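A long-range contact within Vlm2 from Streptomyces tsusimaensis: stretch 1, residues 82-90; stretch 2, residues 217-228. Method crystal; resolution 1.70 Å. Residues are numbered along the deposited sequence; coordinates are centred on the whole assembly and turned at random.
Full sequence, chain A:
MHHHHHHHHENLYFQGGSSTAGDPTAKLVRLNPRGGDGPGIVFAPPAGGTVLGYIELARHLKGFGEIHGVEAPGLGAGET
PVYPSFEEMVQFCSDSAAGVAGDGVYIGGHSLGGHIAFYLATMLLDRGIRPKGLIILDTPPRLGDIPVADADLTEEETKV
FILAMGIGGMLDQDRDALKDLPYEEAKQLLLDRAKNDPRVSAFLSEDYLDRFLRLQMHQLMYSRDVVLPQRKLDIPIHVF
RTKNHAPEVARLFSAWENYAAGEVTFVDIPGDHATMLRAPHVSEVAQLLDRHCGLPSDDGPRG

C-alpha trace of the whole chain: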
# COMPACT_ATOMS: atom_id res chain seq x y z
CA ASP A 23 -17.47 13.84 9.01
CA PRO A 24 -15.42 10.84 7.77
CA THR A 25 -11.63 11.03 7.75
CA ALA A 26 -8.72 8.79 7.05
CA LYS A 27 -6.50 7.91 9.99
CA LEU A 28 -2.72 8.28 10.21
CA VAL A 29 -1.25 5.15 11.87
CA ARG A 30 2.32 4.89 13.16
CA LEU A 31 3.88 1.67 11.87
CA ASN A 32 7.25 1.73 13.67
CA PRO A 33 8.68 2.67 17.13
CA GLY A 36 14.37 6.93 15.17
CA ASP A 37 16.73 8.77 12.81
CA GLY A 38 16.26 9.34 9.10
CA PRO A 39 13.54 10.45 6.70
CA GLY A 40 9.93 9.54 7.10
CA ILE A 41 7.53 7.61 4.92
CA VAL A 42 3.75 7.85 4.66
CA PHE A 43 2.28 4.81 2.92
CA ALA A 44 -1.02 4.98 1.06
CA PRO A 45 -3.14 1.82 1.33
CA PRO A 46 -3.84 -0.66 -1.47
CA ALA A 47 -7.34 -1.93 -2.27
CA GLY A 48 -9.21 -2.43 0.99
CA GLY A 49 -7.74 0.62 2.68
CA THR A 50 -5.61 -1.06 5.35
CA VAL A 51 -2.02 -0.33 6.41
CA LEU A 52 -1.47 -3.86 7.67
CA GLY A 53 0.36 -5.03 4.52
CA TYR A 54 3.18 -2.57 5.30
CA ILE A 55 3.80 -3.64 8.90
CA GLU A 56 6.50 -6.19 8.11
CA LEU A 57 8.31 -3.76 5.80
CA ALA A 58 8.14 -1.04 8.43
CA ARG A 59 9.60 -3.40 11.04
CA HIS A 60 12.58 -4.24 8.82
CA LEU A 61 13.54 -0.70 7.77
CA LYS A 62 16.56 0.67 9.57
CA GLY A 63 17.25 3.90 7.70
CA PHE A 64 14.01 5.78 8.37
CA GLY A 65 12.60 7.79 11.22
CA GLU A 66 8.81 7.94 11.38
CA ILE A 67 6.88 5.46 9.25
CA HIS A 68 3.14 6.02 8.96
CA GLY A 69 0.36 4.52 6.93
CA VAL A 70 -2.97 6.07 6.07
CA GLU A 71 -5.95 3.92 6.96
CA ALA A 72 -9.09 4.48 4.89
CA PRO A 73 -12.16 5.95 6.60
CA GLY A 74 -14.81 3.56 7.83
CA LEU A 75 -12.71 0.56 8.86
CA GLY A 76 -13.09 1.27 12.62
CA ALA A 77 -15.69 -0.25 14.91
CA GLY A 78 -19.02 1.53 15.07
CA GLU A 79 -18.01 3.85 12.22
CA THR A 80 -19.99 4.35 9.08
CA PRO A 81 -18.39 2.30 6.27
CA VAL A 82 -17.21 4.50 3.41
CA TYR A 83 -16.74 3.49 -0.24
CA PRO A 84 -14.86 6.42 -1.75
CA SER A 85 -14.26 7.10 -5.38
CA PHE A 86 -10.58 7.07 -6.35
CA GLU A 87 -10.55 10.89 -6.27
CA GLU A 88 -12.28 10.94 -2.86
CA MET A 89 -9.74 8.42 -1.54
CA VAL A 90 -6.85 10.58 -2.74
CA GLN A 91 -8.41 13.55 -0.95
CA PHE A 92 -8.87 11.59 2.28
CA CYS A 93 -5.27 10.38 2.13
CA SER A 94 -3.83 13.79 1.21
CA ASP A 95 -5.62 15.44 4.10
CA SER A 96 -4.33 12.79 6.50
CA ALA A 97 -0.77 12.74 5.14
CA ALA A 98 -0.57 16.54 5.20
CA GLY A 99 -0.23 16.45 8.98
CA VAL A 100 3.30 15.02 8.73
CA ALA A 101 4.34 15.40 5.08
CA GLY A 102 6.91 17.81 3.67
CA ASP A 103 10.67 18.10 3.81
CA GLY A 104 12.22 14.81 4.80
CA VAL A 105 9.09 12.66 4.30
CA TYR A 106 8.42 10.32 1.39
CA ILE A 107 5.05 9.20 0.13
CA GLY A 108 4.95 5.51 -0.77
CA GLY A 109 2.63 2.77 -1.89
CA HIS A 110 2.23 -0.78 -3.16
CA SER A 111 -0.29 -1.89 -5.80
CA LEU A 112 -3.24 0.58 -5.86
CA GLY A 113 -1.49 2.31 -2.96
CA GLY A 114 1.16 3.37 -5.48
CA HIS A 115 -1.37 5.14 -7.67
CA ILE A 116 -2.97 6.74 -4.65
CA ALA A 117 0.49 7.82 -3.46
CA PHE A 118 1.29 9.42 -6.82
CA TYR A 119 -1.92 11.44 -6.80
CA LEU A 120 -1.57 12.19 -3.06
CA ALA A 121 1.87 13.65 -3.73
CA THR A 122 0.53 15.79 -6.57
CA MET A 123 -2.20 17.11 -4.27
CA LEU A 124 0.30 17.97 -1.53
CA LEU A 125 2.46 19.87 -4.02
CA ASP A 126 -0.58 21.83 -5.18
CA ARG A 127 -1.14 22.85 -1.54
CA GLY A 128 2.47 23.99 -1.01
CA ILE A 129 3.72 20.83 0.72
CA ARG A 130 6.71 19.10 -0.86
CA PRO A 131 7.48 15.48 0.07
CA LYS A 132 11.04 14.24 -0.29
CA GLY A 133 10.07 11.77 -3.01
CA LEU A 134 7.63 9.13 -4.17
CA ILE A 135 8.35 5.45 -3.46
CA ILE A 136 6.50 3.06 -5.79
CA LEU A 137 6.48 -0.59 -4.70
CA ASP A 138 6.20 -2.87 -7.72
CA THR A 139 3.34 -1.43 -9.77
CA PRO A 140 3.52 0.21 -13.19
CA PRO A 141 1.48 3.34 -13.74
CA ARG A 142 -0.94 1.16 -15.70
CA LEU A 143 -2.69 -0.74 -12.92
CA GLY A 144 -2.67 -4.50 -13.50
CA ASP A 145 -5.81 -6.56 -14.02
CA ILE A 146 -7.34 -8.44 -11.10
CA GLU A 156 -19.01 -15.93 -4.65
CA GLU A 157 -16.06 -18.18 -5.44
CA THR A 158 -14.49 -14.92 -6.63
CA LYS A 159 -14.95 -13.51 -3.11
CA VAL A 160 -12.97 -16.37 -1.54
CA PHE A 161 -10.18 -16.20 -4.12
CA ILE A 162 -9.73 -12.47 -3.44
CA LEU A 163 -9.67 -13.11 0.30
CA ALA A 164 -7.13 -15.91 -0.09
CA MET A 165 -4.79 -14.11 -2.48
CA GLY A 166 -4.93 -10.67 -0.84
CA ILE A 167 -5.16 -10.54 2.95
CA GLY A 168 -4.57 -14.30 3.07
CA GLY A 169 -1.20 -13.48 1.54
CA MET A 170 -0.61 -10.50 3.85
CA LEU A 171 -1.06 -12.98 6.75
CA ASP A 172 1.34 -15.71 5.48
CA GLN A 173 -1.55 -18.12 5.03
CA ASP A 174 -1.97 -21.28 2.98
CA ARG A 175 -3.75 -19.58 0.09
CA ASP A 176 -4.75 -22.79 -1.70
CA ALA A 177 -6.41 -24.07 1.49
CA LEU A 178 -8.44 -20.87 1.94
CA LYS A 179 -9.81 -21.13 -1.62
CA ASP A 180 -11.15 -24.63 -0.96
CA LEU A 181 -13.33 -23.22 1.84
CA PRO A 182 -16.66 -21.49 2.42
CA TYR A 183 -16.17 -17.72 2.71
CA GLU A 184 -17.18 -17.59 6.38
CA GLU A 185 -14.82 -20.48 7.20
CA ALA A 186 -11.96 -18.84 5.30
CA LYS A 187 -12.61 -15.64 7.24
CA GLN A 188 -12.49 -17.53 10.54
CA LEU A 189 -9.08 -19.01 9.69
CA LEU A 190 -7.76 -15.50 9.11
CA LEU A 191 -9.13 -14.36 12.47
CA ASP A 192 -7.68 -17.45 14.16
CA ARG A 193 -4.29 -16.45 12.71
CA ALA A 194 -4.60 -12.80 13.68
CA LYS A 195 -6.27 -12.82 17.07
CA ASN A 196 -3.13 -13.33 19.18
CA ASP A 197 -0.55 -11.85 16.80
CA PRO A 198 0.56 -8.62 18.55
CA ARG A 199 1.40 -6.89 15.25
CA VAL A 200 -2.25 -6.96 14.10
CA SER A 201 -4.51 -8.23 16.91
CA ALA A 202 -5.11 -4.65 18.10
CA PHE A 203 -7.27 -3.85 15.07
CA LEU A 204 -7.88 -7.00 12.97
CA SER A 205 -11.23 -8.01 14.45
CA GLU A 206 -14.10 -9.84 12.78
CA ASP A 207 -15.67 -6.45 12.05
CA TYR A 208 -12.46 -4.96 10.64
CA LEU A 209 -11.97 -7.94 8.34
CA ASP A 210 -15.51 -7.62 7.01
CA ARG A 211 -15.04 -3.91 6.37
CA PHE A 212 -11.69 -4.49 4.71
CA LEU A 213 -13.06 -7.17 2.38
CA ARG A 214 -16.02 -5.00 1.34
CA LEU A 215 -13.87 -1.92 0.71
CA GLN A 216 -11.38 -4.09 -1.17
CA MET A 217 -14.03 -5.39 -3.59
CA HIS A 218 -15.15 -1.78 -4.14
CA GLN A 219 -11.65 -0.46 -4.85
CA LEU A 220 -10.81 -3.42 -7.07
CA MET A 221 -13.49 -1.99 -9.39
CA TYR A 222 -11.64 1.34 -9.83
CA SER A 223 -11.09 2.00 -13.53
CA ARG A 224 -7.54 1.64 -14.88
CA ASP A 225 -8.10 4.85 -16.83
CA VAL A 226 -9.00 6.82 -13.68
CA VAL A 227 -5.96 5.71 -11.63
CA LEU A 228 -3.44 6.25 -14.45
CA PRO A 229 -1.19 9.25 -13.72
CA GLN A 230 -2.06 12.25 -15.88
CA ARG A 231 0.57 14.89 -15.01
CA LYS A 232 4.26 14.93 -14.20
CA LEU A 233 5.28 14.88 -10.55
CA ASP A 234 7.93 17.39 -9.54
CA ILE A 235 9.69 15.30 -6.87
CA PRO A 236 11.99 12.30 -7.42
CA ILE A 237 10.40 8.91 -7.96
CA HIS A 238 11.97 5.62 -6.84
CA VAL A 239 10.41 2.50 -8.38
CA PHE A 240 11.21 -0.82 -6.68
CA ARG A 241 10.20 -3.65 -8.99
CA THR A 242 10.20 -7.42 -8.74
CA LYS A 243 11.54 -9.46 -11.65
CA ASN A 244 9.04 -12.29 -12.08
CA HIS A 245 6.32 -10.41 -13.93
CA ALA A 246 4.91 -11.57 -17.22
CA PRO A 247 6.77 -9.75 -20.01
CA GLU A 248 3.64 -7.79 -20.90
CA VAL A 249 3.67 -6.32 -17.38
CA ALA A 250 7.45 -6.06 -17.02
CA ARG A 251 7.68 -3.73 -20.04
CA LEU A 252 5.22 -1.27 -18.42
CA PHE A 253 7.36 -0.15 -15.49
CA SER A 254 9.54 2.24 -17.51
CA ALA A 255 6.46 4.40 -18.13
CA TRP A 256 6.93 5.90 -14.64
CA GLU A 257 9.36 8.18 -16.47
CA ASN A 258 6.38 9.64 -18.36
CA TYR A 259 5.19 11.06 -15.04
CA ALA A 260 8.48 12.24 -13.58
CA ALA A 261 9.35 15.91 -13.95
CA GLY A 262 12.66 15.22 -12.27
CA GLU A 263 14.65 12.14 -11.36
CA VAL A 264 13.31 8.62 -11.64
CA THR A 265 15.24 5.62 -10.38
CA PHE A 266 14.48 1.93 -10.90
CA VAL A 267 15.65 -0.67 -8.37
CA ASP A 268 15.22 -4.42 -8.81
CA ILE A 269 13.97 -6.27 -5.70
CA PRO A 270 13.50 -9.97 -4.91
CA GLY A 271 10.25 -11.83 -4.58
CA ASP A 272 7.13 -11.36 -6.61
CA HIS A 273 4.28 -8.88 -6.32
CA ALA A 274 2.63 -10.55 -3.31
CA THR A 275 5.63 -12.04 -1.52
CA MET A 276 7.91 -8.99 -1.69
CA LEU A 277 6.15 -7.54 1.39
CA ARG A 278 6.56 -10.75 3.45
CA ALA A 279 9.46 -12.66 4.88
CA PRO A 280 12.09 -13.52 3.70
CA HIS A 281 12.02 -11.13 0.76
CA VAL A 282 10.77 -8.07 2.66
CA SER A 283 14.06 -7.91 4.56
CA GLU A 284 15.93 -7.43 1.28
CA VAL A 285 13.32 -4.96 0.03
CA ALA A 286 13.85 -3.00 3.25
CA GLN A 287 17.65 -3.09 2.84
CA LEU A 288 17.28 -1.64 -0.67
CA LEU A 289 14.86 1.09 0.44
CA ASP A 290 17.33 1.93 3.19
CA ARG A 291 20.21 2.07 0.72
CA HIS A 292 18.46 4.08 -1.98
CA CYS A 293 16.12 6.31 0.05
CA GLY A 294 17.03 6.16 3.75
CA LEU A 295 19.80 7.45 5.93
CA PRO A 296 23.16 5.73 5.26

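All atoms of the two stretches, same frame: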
# COMPACT_ATOMS: atom_id res chain seq x y z
N VAL A 82 -17.34 3.51 4.47
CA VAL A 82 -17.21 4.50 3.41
C VAL A 82 -16.60 3.81 2.20
O VAL A 82 -15.58 3.13 2.33
CB VAL A 82 -16.32 5.69 3.84
CG1 VAL A 82 -16.21 6.69 2.72
CG2 VAL A 82 -16.89 6.33 5.09
N TYR A 83 -17.21 4.03 1.03
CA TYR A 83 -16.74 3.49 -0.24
C TYR A 83 -16.40 4.68 -1.13
O TYR A 83 -17.22 5.14 -1.93
CB TYR A 83 -17.79 2.58 -0.87
CG TYR A 83 -18.21 1.47 0.06
CD1 TYR A 83 -17.33 0.45 0.36
CD2 TYR A 83 -19.44 1.47 0.68
CE1 TYR A 83 -17.68 -0.57 1.22
CE2 TYR A 83 -19.81 0.45 1.54
CZ TYR A 83 -18.90 -0.57 1.81
OH TYR A 83 -19.25 -1.60 2.67
N PRO A 84 -15.20 5.22 -1.00
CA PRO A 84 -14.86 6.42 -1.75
C PRO A 84 -14.57 6.12 -3.21
O PRO A 84 -14.07 5.04 -3.56
CB PRO A 84 -13.60 6.94 -1.05
CG PRO A 84 -13.06 5.81 -0.31
CD PRO A 84 -14.12 4.77 -0.11
N SER A 85 -14.83 7.11 -4.04
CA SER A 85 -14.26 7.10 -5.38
C SER A 85 -12.74 7.21 -5.26
O SER A 85 -12.19 7.55 -4.21
CB SER A 85 -14.80 8.27 -6.21
OG SER A 85 -14.27 9.48 -5.70
N PHE A 86 -12.03 6.91 -6.36
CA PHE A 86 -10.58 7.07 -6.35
C PHE A 86 -10.19 8.50 -5.96
O PHE A 86 -9.32 8.71 -5.11
CB PHE A 86 -9.98 6.71 -7.71
CG PHE A 86 -8.49 6.90 -7.79
CD1 PHE A 86 -7.96 7.95 -8.51
CD2 PHE A 86 -7.62 6.04 -7.15
CE1 PHE A 86 -6.60 8.14 -8.61
CE2 PHE A 86 -6.23 6.22 -7.25
CZ PHE A 86 -5.74 7.29 -7.98
N GLU A 87 -10.86 9.49 -6.57
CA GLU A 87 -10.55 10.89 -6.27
C GLU A 87 -10.83 11.23 -4.81
O GLU A 87 -10.02 11.90 -4.15
CB GLU A 87 -11.35 11.83 -7.20
N GLU A 88 -11.96 10.74 -4.28
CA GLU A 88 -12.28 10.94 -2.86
C GLU A 88 -11.23 10.30 -1.96
O GLU A 88 -10.85 10.86 -0.92
CB GLU A 88 -13.67 10.38 -2.56
CG GLU A 88 -14.81 11.17 -3.20
CD GLU A 88 -16.15 10.49 -3.12
OE1 GLU A 88 -16.23 9.28 -2.85
OE2 GLU A 88 -17.16 11.18 -3.31
N MET A 89 -10.77 9.10 -2.32
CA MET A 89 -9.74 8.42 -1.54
C MET A 89 -8.45 9.22 -1.52
O MET A 89 -7.81 9.37 -0.46
CB MET A 89 -9.52 7.02 -2.11
CG MET A 89 -8.58 6.16 -1.26
SD MET A 89 -9.19 5.93 0.44
CE MET A 89 -7.77 5.04 1.07
N VAL A 90 -8.05 9.77 -2.68
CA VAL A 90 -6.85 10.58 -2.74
C VAL A 90 -6.98 11.78 -1.81
O VAL A 90 -6.03 12.14 -1.09
CB VAL A 90 -6.57 11.03 -4.18
CG1 VAL A 90 -5.46 12.10 -4.20
CG2 VAL A 90 -6.18 9.84 -5.05
N MET A 217 -13.26 -5.09 -2.39
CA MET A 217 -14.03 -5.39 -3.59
C MET A 217 -14.41 -4.10 -4.31
O MET A 217 -14.34 -4.02 -5.54
CB MET A 217 -15.30 -6.18 -3.24
CG MET A 217 -15.97 -6.80 -4.46
SD MET A 217 -14.96 -8.10 -5.22
CE MET A 217 -14.26 -8.86 -3.76
N HIS A 218 -14.80 -3.07 -3.55
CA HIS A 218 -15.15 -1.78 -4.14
C HIS A 218 -13.96 -1.17 -4.88
O HIS A 218 -14.10 -0.71 -6.02
CB HIS A 218 -15.62 -0.84 -3.04
CG HIS A 218 -15.77 0.57 -3.48
ND1 HIS A 218 -16.84 1.00 -4.25
CD2 HIS A 218 -15.01 1.67 -3.25
CE1 HIS A 218 -16.70 2.29 -4.49
NE2 HIS A 218 -15.61 2.72 -3.90
N GLN A 219 -12.80 -1.14 -4.25
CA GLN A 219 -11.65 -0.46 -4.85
C GLN A 219 -11.04 -1.29 -5.97
O GLN A 219 -10.41 -0.73 -6.88
CB GLN A 219 -10.61 -0.16 -3.79
CG GLN A 219 -11.11 0.84 -2.75
CD GLN A 219 -10.03 1.35 -1.88
OE1 GLN A 219 -9.35 0.58 -1.20
NE2 GLN A 219 -9.83 2.68 -1.89
N LEU A 220 -11.22 -2.60 -5.93
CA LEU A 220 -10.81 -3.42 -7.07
C LEU A 220 -11.60 -3.10 -8.33
O LEU A 220 -11.16 -3.48 -9.41
CB LEU A 220 -10.97 -4.91 -6.74
CG LEU A 220 -9.92 -5.44 -5.76
CD1 LEU A 220 -10.21 -6.87 -5.40
CD2 LEU A 220 -8.50 -5.31 -6.33
N MET A 221 -12.76 -2.42 -8.22
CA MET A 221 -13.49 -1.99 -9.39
C MET A 221 -13.08 -0.61 -9.90
O MET A 221 -13.65 -0.17 -10.89
CB MET A 221 -15.01 -1.98 -9.10
CG MET A 221 -15.52 -3.26 -8.58
SD MET A 221 -17.33 -3.15 -8.32
CE MET A 221 -17.52 -4.43 -7.11
N TYR A 222 -12.13 0.08 -9.27
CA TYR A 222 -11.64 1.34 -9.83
C TYR A 222 -11.16 1.12 -11.26
O TYR A 222 -10.58 0.09 -11.59
CB TYR A 222 -10.49 1.90 -9.01
CG TYR A 222 -10.82 2.49 -7.66
CD1 TYR A 222 -12.13 2.83 -7.30
CD2 TYR A 222 -9.82 2.75 -6.77
CE1 TYR A 222 -12.39 3.40 -6.04
CE2 TYR A 222 -10.06 3.31 -5.55
CZ TYR A 222 -11.35 3.63 -5.18
OH TYR A 222 -11.51 4.19 -3.92
N SER A 223 -11.44 2.10 -12.12
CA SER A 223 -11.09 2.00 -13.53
C SER A 223 -9.59 2.25 -13.74
O SER A 223 -9.02 3.18 -13.17
CB SER A 223 -11.90 3.01 -14.34
OG SER A 223 -11.38 3.13 -15.64
N ARG A 224 -8.96 1.42 -14.57
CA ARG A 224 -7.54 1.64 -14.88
C ARG A 224 -7.32 3.04 -15.44
O ARG A 224 -6.30 3.69 -15.15
CB ARG A 224 -7.05 0.58 -15.86
N ASP A 225 -8.27 3.55 -16.20
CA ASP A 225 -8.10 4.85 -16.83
C ASP A 225 -8.17 5.99 -15.83
O ASP A 225 -7.57 7.04 -16.05
CB ASP A 225 -9.15 5.06 -17.93
CG ASP A 225 -9.07 4.00 -19.02
OD1 ASP A 225 -7.95 3.53 -19.33
OD2 ASP A 225 -10.13 3.63 -19.57
N VAL A 226 -8.90 5.80 -14.72
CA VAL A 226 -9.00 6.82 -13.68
C VAL A 226 -7.73 6.87 -12.83
O VAL A 226 -7.31 7.96 -12.39
CB VAL A 226 -10.23 6.52 -12.81
CG1 VAL A 226 -10.24 7.39 -11.59
CG2 VAL A 226 -11.53 6.71 -13.63
N VAL A 227 -7.11 5.72 -12.53
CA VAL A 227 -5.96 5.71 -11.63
C VAL A 227 -4.65 5.98 -12.37
O VAL A 227 -3.64 6.25 -11.73
CB VAL A 227 -5.84 4.40 -10.82
CG1 VAL A 227 -7.20 4.04 -10.17
CG2 VAL A 227 -5.34 3.25 -11.66
N LEU A 228 -4.65 5.93 -13.70
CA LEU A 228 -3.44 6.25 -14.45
C LEU A 228 -2.97 7.67 -14.15
O LEU A 228 -3.79 8.61 -14.16
CB LEU A 228 -3.72 6.10 -15.95
CG LEU A 228 -2.49 6.30 -16.85
CD1 LEU A 228 -1.59 5.07 -16.77
CD2 LEU A 228 -2.91 6.57 -18.30

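The polar part of this contact converges on one backbone atom, the carbonyl oxygen of Pro84. It accepts two hydrogen bonds from the other stretch: one from His218, with NE2 2.8 Å from Pro84 O and an N-H...O angle of 156°, and one from Tyr222, with OH 2.7 Å from Pro84 O. The carbonyl lies just before the first helix, where no helical backbone bond claims it, and its two lone pairs can serve two donors. Histidine and tyrosine suit the task because each carries a polar atom at the end of a flat ring; Pro84 O lies at the edge of both rings, near their planes, which leaves the faces free for carbon. Donation to Pro84 O requires that His218 NE2 carry a hydrogen. The Tyr222 hydroxyl also accepts a hydrogen bond from Gln219, with NE2 3.0 Å from Tyr222 OH, so it donates across the contact while receiving from its own stretch. The long side chain of Gln219 carries its amide to the hydroxyl, and the same NE2 lies 3.8 Å from Met89 CG.

The ring faces are used in CH-pi contacts. Tyr83 CB sits 3.6 Å from the centroid of the His218 ring, only 3° off its normal, while the tyrosine's own ring leads away from the second stretch. Phe86 CB lies over the face of Tyr222, 4.0 Å from the ring centroid. Phe86 in turn receives Val227 CG1 over one face, 3.8 Å from its ring centroid; a branched aliphatic side chain offers a methyl compact enough to rest there.

Phe86 and Tyr222 also form an offset edge-to-face pair, the edge of Phe86 toward the face of Tyr222, with planes at 78° and centroids 5.8 Å apart. Phe86 has the largest area covered by the opposite stretch, 107 Å², and its broad apolar ring also packs against two valines: Phe86 CD1 is 3.9 Å from Val226 CG1, and Phe86 CD2 is 3.6 Å from Val227 CG1.

Hydrogen bonds within each stretch cap the helices that flank the contact. Ser85 caps the first helix, its OG accepting from Glu88 N at 3.0 Å, while Ser85 N donates to Glu88 OE1 at 2.8 Å. Serine suits an N-cap because its short hydroxyl can reach back to a free helical NH. Ser223 plays the same part before the second stretch's later helix, its OG 3.2 Å from Asp225 N; that helix carries Val226 and Val227 to the phenylalanine.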